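Local coordinates for protein peptidoglycan D,D-transpeptidase FtsI (Yersinia pestis, PDB 6SYN) that probably cross-links peptidoglycan as a class B penicillin-binding protein, the D,D-transpeptidase that is acylated and inhibited by beta-lactam antibiotics, at residues 114-126 with 179-191. Numbering follows the deposited sequence.
Sequences YPAGQVMAHIIGV and LSVDERLQALVYR. With ACT (acetate ion), chain C.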
ATOM      1  N   TYR A 114      -1.658 -20.653  -1.454  1.00 13.00           N
ATOM      2  CA  TYR A 114      -0.866 -19.424  -1.185  1.00 12.87           C
ATOM      3  C   TYR A 114      -0.021 -19.633   0.070  1.00 12.65           C
ATOM      4  O   TYR A 114      -0.511 -19.425   1.177  1.00 12.34           O
ATOM      5  CB  TYR A 114      -1.799 -18.214  -1.081  1.00 12.87           C
ATOM      6  CG  TYR A 114      -2.703 -18.058  -2.276  1.00 13.02           C
ATOM      7  CD1 TYR A 114      -2.235 -17.500  -3.458  1.00 13.03           C
ATOM      8  CD2 TYR A 114      -4.015 -18.512  -2.243  1.00 13.04           C
ATOM      9  CE1 TYR A 114      -3.056 -17.372  -4.568  1.00 13.00           C
ATOM     10  CE2 TYR A 114      -4.848 -18.393  -3.346  1.00 12.90           C
ATOM     11  CZ  TYR A 114      -4.364 -17.822  -4.512  1.00 12.94           C
ATOM     12  OH  TYR A 114      -5.165 -17.707  -5.609  1.00 12.90           O
ATOM     13  N   PRO A 115       1.266 -20.042  -0.066  1.00 12.70           N
ATOM     14  CA  PRO A 115       2.130 -20.304   1.089  1.00 12.63           C
ATOM     15  C   PRO A 115       2.513 -19.067   1.921  1.00 12.44           C
ATOM     16  O   PRO A 115       2.947 -19.267   3.033  1.00 12.46           O
ATOM     17  CB  PRO A 115       3.398 -20.921   0.471  1.00 12.61           C
ATOM     18  CG  PRO A 115       2.961 -21.371  -0.900  1.00 12.71           C
ATOM     19  CD  PRO A 115       1.966 -20.317  -1.328  1.00 12.73           C
ATOM     20  N   ALA A 116       2.370 -17.851   1.379  1.00 12.31           N
ATOM     21  CA  ALA A 116       2.641 -16.581   2.098  1.00 12.27           C
ATOM     22  C   ALA A 116       1.361 -16.068   2.772  1.00 12.35           C
ATOM     23  O   ALA A 116       1.469 -15.162   3.622  1.00 12.28           O
ATOM     24  CB  ALA A 116       3.236 -15.564   1.154  1.00 12.27           C
ATOM     25  N   GLY A 117       0.197 -16.620   2.400  1.00 12.61           N
ATOM     26  CA  GLY A 117      -1.099 -16.425   3.086  1.00 12.54           C
ATOM     27  C   GLY A 117      -1.641 -15.009   2.956  1.00 12.68           C
ATOM     28  O   GLY A 117      -1.730 -14.502   1.818  1.00 12.48           O
ATOM     29  N   GLN A 118      -1.996 -14.395   4.093  1.00 13.00           N
ATOM     30  CA  GLN A 118      -2.670 -13.070   4.184  1.00 13.27           C
ATOM     31  C   GLN A 118      -1.667 -11.952   3.846  1.00 13.28           C
ATOM     32  O   GLN A 118      -2.132 -10.839   3.516  1.00 13.54           O
ATOM     33  CB  GLN A 118      -3.309 -12.896   5.569  1.00 13.58           C
ATOM     34  CG  GLN A 118      -2.432 -12.181   6.592  1.00 13.99           C
ATOM     35  CD  GLN A 118      -2.703 -12.584   8.023  1.00 14.18           C
ATOM     36  OE1 GLN A 118      -2.600 -13.753   8.383  1.00 14.81           O
ATOM     37  NE2 GLN A 118      -3.020 -11.610   8.864  1.00 13.91           N
ATOM     38  N   VAL A 119      -0.360 -12.250   3.891  1.00 13.04           N
ATOM     39  CA  VAL A 119       0.774 -11.281   3.748  1.00 12.81           C
ATOM     40  C   VAL A 119       0.834 -10.744   2.305  1.00 12.67           C
ATOM     41  O   VAL A 119       0.913  -9.512   2.148  1.00 12.49           O
ATOM     42  CB  VAL A 119       2.106 -11.928   4.194  1.00 12.69           C
ATOM     43  CG1 VAL A 119       3.305 -11.012   3.990  1.00 12.67           C
ATOM     44  CG2 VAL A 119       2.055 -12.395   5.643  1.00 12.61           C
ATOM     45  N   MET A 120       0.803 -11.621   1.295  1.00 12.77           N
ATOM     46  CA  MET A 120       0.834 -11.240  -0.148  1.00 12.95           C
ATOM     47  C   MET A 120      -0.596 -11.087  -0.688  1.00 12.94           C
ATOM     48  O   MET A 120      -0.728 -10.707  -1.862  1.00 12.84           O
ATOM     49  CB  MET A 120       1.532 -12.299  -1.011  1.00 13.18           C
ATOM     50  CG  MET A 120       2.990 -12.580  -0.668  1.00 13.58           C
ATOM     51  SD  MET A 120       4.227 -11.427  -1.348  1.00 14.17           S
ATOM     52  CE  MET A 120       3.475 -10.922  -2.895  1.00 14.28           C
ATOM     53  N   ALA A 121      -1.623 -11.397   0.113  1.00 13.08           N
ATOM     54  CA  ALA A 121      -3.008 -11.644  -0.363  1.00 13.12           C
ATOM     55  C   ALA A 121      -3.411 -10.590  -1.402  1.00 13.19           C
ATOM     56  O   ALA A 121      -3.886 -10.972  -2.480  1.00 13.19           O
ATOM     57  CB  ALA A 121      -3.969 -11.668   0.798  1.00 13.06           C
ATOM     58  N   HIS A 122      -3.216  -9.310  -1.090  1.00 13.42           N
ATOM     59  CA  HIS A 122      -3.678  -8.169  -1.922  1.00 13.62           C
ATOM     60  C   HIS A 122      -2.932  -8.147  -3.264  1.00 13.44           C
ATOM     61  O   HIS A 122      -3.596  -7.894  -4.286  1.00 14.01           O
ATOM     62  CB  HIS A 122      -3.567  -6.865  -1.124  1.00 14.02           C
ATOM     63  CG  HIS A 122      -4.572  -6.777  -0.026  1.00 14.43           C
ATOM     64  ND1 HIS A 122      -5.915  -6.534  -0.276  1.00 14.61           N
ATOM     65  CD2 HIS A 122      -4.452  -6.924   1.311  1.00 14.58           C
ATOM     66  CE1 HIS A 122      -6.573  -6.520   0.865  1.00 14.83           C
ATOM     67  NE2 HIS A 122      -5.698  -6.761   1.855  1.00 14.74           N
ATOM     68  N   ILE A 123      -1.624  -8.429  -3.268  1.00 12.92           N
ATOM     69  CA  ILE A 123      -0.754  -8.446  -4.488  1.00 12.70           C
ATOM     70  C   ILE A 123      -1.170  -9.606  -5.404  1.00 12.30           C
ATOM     71  O   ILE A 123      -1.373  -9.377  -6.604  1.00 12.06           O
ATOM     72  CB  ILE A 123       0.736  -8.577  -4.109  1.00 12.70           C
ATOM     73  CG1 ILE A 123       1.190  -7.442  -3.188  1.00 12.80           C
ATOM     74  CG2 ILE A 123       1.598  -8.685  -5.363  1.00 12.72           C
ATOM     75  CD1 ILE A 123       2.691  -7.302  -3.056  1.00 12.87           C
ATOM     76  N   ILE A 124      -1.233 -10.815  -4.850  1.00 12.04           N
ATOM     77  CA  ILE A 124      -1.466 -12.084  -5.595  1.00 11.95           C
ATOM     78  C   ILE A 124      -2.946 -12.156  -5.967  1.00 12.00           C
ATOM     79  O   ILE A 124      -3.250 -12.329  -7.158  1.00 12.03           O
ATOM     80  CB  ILE A 124      -1.040 -13.307  -4.760  1.00 11.74           C
ATOM     81  CG1 ILE A 124       0.397 -13.188  -4.241  1.00 11.68           C
ATOM     82  CG2 ILE A 124      -1.251 -14.588  -5.550  1.00 11.79           C
ATOM     83  CD1 ILE A 124       1.462 -13.226  -5.314  1.00 11.61           C
ATOM     84  N   GLY A 125      -3.816 -12.027  -4.964  1.00 12.14           N
ATOM     85  CA  GLY A 125      -5.272 -12.200  -5.102  1.00 12.48           C
ATOM     86  C   GLY A 125      -5.660 -13.662  -5.008  1.00 12.67           C
ATOM     87  O   GLY A 125      -4.888 -14.441  -4.423  1.00 12.87           O
ATOM     88  N   VAL A 126      -6.817 -14.023  -5.561  1.00 13.04           N
ATOM     89  CA  VAL A 126      -7.364 -15.411  -5.518  1.00 13.31           C
ATOM     90  C   VAL A 126      -8.033 -15.731  -6.857  1.00 13.64           C
ATOM     91  O   VAL A 126      -8.022 -14.865  -7.753  1.00 13.80           O
ATOM     92  CB  VAL A 126      -8.339 -15.585  -4.340  1.00 13.21           C
ATOM     93  CG1 VAL A 126      -7.598 -15.750  -3.027  1.00 13.12           C
ATOM     94  CG2 VAL A 126      -9.324 -14.433  -4.259  1.00 13.29           C
ATOM     95  N   LEU A 179       7.628 -12.222  -9.789  1.00 12.53           N
ATOM     96  CA  LEU A 179       7.265 -10.861  -9.309  1.00 12.34           C
ATOM     97  C   LEU A 179       8.541 -10.103  -8.921  1.00 12.18           C
ATOM     98  O   LEU A 179       9.594 -10.746  -8.717  1.00 11.94           O
ATOM     99  CB  LEU A 179       6.301 -10.945  -8.120  1.00 12.34           C
ATOM    100  CG  LEU A 179       4.921 -11.547  -8.391  1.00 12.47           C
ATOM    101  CD1 LEU A 179       4.041 -11.416  -7.159  1.00 12.51           C
ATOM    102  CD2 LEU A 179       4.232 -10.898  -9.584  1.00 12.51           C
ATOM    103  N   SER A 180       8.429  -8.778  -8.826  1.00 12.05           N
ATOM    104  CA  SER A 180       9.489  -7.844  -8.366  1.00 12.03           C
ATOM    105  C   SER A 180       9.567  -7.842  -6.829  1.00 11.85           C
ATOM    106  O   SER A 180      10.593  -7.398  -6.296  1.00 11.65           O
ATOM    107  CB  SER A 180       9.220  -6.464  -8.890  1.00 11.98           C
ATOM    108  OG  SER A 180       8.108  -5.897  -8.217  1.00 12.08           O
ATOM    109  N   VAL A 181       8.517  -8.320  -6.153  1.00 11.75           N
ATOM    110  CA  VAL A 181       8.352  -8.291  -4.668  1.00 11.81           C
ATOM    111  C   VAL A 181       9.325  -9.285  -4.015  1.00 11.76           C
ATOM    112  O   VAL A 181       9.714 -10.262  -4.681  1.00 11.89           O
ATOM    113  CB  VAL A 181       6.882  -8.586  -4.307  1.00 11.94           C
ATOM    114  CG1 VAL A 181       6.677  -8.894  -2.831  1.00 12.18           C
ATOM    115  CG2 VAL A 181       5.979  -7.447  -4.742  1.00 11.94           C
ATOM    116  N   ASP A 182       9.716  -9.034  -2.761  1.00 11.68           N
ATOM    117  CA  ASP A 182      10.563  -9.944  -1.939  1.00 11.74           C
ATOM    118  C   ASP A 182       9.711 -10.408  -0.750  1.00 11.72           C
ATOM    119  O   ASP A 182       9.149  -9.528  -0.065  1.00 11.69           O
ATOM    120  CB  ASP A 182      11.876  -9.258  -1.540  1.00 11.72           C
ATOM    121  CG  ASP A 182      12.866 -10.146  -0.798  1.00 11.87           C
ATOM    122  OD1 ASP A 182      12.417 -11.070  -0.095  1.00 11.91           O
ATOM    123  OD2 ASP A 182      14.087  -9.909  -0.931  1.00 12.02           O
ATOM    124  N   GLU A 183       9.587 -11.726  -0.542  1.00 11.76           N
ATOM    125  CA  GLU A 183       8.681 -12.333   0.479  1.00 11.97           C
ATOM    126  C   GLU A 183       9.146 -11.923   1.884  1.00 11.62           C
ATOM    127  O   GLU A 183       8.269 -11.590   2.706  1.00 11.35           O
ATOM    128  CB  GLU A 183       8.590 -13.857   0.320  1.00 12.46           C
ATOM    129  CG  GLU A 183       8.279 -14.614   1.610  1.00 12.98           C
ATOM    130  CD  GLU A 183       6.925 -14.313   2.235  1.00 13.53           C
ATOM    131  OE1 GLU A 183       6.058 -13.800   1.508  1.00 14.65           O
ATOM    132  OE2 GLU A 183       6.737 -14.580   3.445  1.00 13.80           O
ATOM    133  N   ARG A 184      10.458 -11.960   2.145  1.00 11.22           N
ATOM    134  CA  ARG A 184      11.070 -11.549   3.439  1.00 11.09           C
ATOM    135  C   ARG A 184      10.669 -10.106   3.761  1.00 10.71           C
ATOM    136  O   ARG A 184      10.368  -9.827   4.942  1.00 10.79           O
ATOM    137  CB  ARG A 184      12.601 -11.618   3.394  1.00 11.32           C
ATOM    138  CG  ARG A 184      13.196 -13.016   3.296  1.00 11.50           C
ATOM    139  CD  ARG A 184      14.695 -12.965   3.042  1.00 11.59           C
ATOM    140  NE  ARG A 184      14.992 -12.160   1.860  1.00 11.73           N
ATOM    141  CZ  ARG A 184      16.157 -11.573   1.576  1.00 11.79           C
ATOM    142  NH1 ARG A 184      17.195 -11.678   2.390  1.00 11.86           N
ATOM    143  NH2 ARG A 184      16.269 -10.862   0.466  1.00 11.71           N
ATOM    144  N   LEU A 185      10.709  -9.220   2.760  1.00 10.28           N
ATOM    145  CA  LEU A 185      10.473  -7.761   2.929  1.00 10.01           C
ATOM    146  C   LEU A 185       8.964  -7.494   2.998  1.00  9.83           C
ATOM    147  O   LEU A 185       8.567  -6.607   3.770  1.00  9.78           O
ATOM    148  CB  LEU A 185      11.136  -6.984   1.784  1.00  9.88           C
ATOM    149  CG  LEU A 185      12.650  -7.144   1.621  1.00  9.83           C
ATOM    150  CD1 LEU A 185      13.192  -6.110   0.647  1.00  9.81           C
ATOM    151  CD2 LEU A 185      13.392  -7.034   2.946  1.00  9.88           C
ATOM    152  N   GLN A 186       8.151  -8.240   2.241  1.00  9.66           N
ATOM    153  CA  GLN A 186       6.666  -8.174   2.338  1.00  9.58           C
ATOM    154  C   GLN A 186       6.241  -8.620   3.744  1.00  9.48           C
ATOM    155  O   GLN A 186       5.358  -7.958   4.339  1.00  9.37           O
ATOM    156  CB  GLN A 186       6.001  -9.021   1.249  1.00  9.56           C
ATOM    157  CG  GLN A 186       4.479  -8.902   1.233  1.00  9.57           C
ATOM    158  CD  GLN A 186       3.983  -7.604   0.644  1.00  9.58           C
ATOM    159  OE1 GLN A 186       4.757  -6.764   0.191  1.00  9.61           O
ATOM    160  NE2 GLN A 186       2.671  -7.428   0.643  1.00  9.62           N
ATOM    161  N   ALA A 187       6.855  -9.691   4.255  1.00  9.50           N
ATOM    162  CA  ALA A 187       6.613 -10.252   5.605  1.00  9.51           C
ATOM    163  C   ALA A 187       6.933  -9.184   6.656  1.00  9.59           C
ATOM    164  O   ALA A 187       6.084  -8.963   7.543  1.00  9.50           O
ATOM    165  CB  ALA A 187       7.431 -11.501   5.811  1.00  9.50           C
ATOM    166  N   LEU A 188       8.097  -8.533   6.538  1.00  9.65           N
ATOM    167  CA  LEU A 188       8.536  -7.454   7.463  1.00  9.72           C
ATOM    168  C   LEU A 188       7.590  -6.259   7.344  1.00  9.92           C
ATOM    169  O   LEU A 188       7.111  -5.769   8.379  1.00 10.10           O
ATOM    170  CB  LEU A 188       9.963  -7.012   7.141  1.00  9.66           C
ATOM    171  CG  LEU A 188      10.389  -5.735   7.862  1.00  9.63           C
ATOM    172  CD1 LEU A 188      10.358  -5.942   9.370  1.00  9.63           C
ATOM    173  CD2 LEU A 188      11.760  -5.272   7.405  1.00  9.62           C
ATOM    174  N   VAL A 189       7.373  -5.777   6.124  1.00 10.15           N
ATOM    175  CA  VAL A 189       6.481  -4.613   5.857  1.00 10.38           C
ATOM    176  C   VAL A 189       5.102  -4.913   6.458  1.00 10.64           C
ATOM    177  O   VAL A 189       4.683  -4.166   7.356  1.00 10.75           O
ATOM    178  CB  VAL A 189       6.404  -4.283   4.354  1.00 10.29           C
ATOM    179  CG1 VAL A 189       5.238  -3.362   4.037  1.00 10.30           C
ATOM    180  CG2 VAL A 189       7.705  -3.675   3.855  1.00 10.23           C
ATOM    181  N   TYR A 190       4.428  -5.969   5.997  1.00 11.00           N
ATOM    182  CA  TYR A 190       3.027  -6.274   6.382  1.00 11.21           C
ATOM    183  C   TYR A 190       2.919  -6.429   7.904  1.00 11.69           C
ATOM    184  O   TYR A 190       1.928  -5.945   8.478  1.00 12.16           O
ATOM    185  CB  TYR A 190       2.499  -7.529   5.687  1.00 11.14           C
ATOM    186  CG  TYR A 190       1.185  -7.999   6.258  1.00 11.03           C
ATOM    187  CD1 TYR A 190      -0.015  -7.436   5.854  1.00 10.95           C
ATOM    188  CD2 TYR A 190       1.150  -8.958   7.258  1.00 10.88           C
ATOM    189  CE1 TYR A 190      -1.219  -7.843   6.404  1.00 10.95           C
ATOM    190  CE2 TYR A 190      -0.044  -9.377   7.816  1.00 10.85           C
ATOM    191  CZ  TYR A 190      -1.234  -8.819   7.386  1.00 10.88           C
ATOM    192  OH  TYR A 190      -2.408  -9.237   7.936  1.00 10.82           O
ATOM    193  N   ARG A 191       3.889  -7.093   8.536  1.00 12.01           N
ATOM    194  CA  ARG A 191       3.844  -7.434   9.984  1.00 12.41           C
ATOM    195  C   ARG A 191       3.891  -6.148  10.817  1.00 12.18           C
ATOM    196  O   ARG A 191       3.168  -6.069  11.830  1.00 12.15           O
ATOM    197  CB  ARG A 191       4.987  -8.389  10.337  1.00 13.13           C
ATOM    198  CG  ARG A 191       5.321  -8.471  11.820  1.00 13.74           C
ATOM    199  CD  ARG A 191       6.249  -9.639  12.096  1.00 14.40           C
ATOM    200  NE  ARG A 191       7.604  -9.518  11.544  1.00 15.09           N
ATOM    201  CZ  ARG A 191       8.017  -9.959  10.345  1.00 15.23           C
ATOM    202  NH1 ARG A 191       9.286  -9.812   9.995  1.00 15.31           N
ATOM    203  NH2 ARG A 191       7.183 -10.535   9.495  1.00 15.20           N
TER
HETATM  204  C   ACT C 602      20.149 -10.852   0.354  1.00 33.30           C
HETATM  205  O   ACT C 602      19.599  -9.928   0.988  1.00 32.40           O
HETATM  206  OXT ACT C 602      20.365 -10.812  -0.876  1.00 33.18           O
HETATM  207  CH3 ACT C 602      20.583 -12.111   1.127  1.00 32.87           C
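Q186 reaches from the helix that begins at E183 into the turn-rich segment 114-126, and each atom of its side chain finds a partner there. CB lies 4.0 Å from SD of M120. CG, set anti to the backbone N (chi1 -175°), touches SD of M120 at 3.6 Å and also CG1 of V119. A bend at chi2 then brings the amide alongside I123, whose CD1 is 3.9 Å from both CD and OE1 of Q186, and NE2 donates to the backbone O of V119 over 3.1 Å. That bond is nearly straight at the hydrogen (170°), and the acceptor lies close to the amide plane, although the donor is tilted from the carbonyl plane. NE2 also bonds to O of M220 in strand 217-223, so two backbone carbonyls fix the rotation of this buried amide.

Segment 114-126 belongs to the penicillin-binding protein dimerisation domain, whereas strand 217-223 is part of the five-stranded antiparallel sheet of the penicillin-binding transpeptidase fold; Q186 thus probably helps join the two domains, with one carbonyl from each.

One turn further along the helix, Y190 turns a ring face to V119, whose CA sits 4.3 Å from the ring centroid and 16° off the normal, a CH-pi contact. Its OH accepts from NE2 of Q118 at 2.6 Å, with the amide steeply inclined to the ring. Toward the N-terminal end of segment 179-191 the contact becomes apolar: I123 meets V181 tip to tip, CD1 to CG2 at 3.7 Å, while CE of M120 abuts CG1 of V181. CD1 of I124 closes on CD1 of L179 at 3.7 Å, and the I124 side chain also rests on L27 and A28 of strand 26-38.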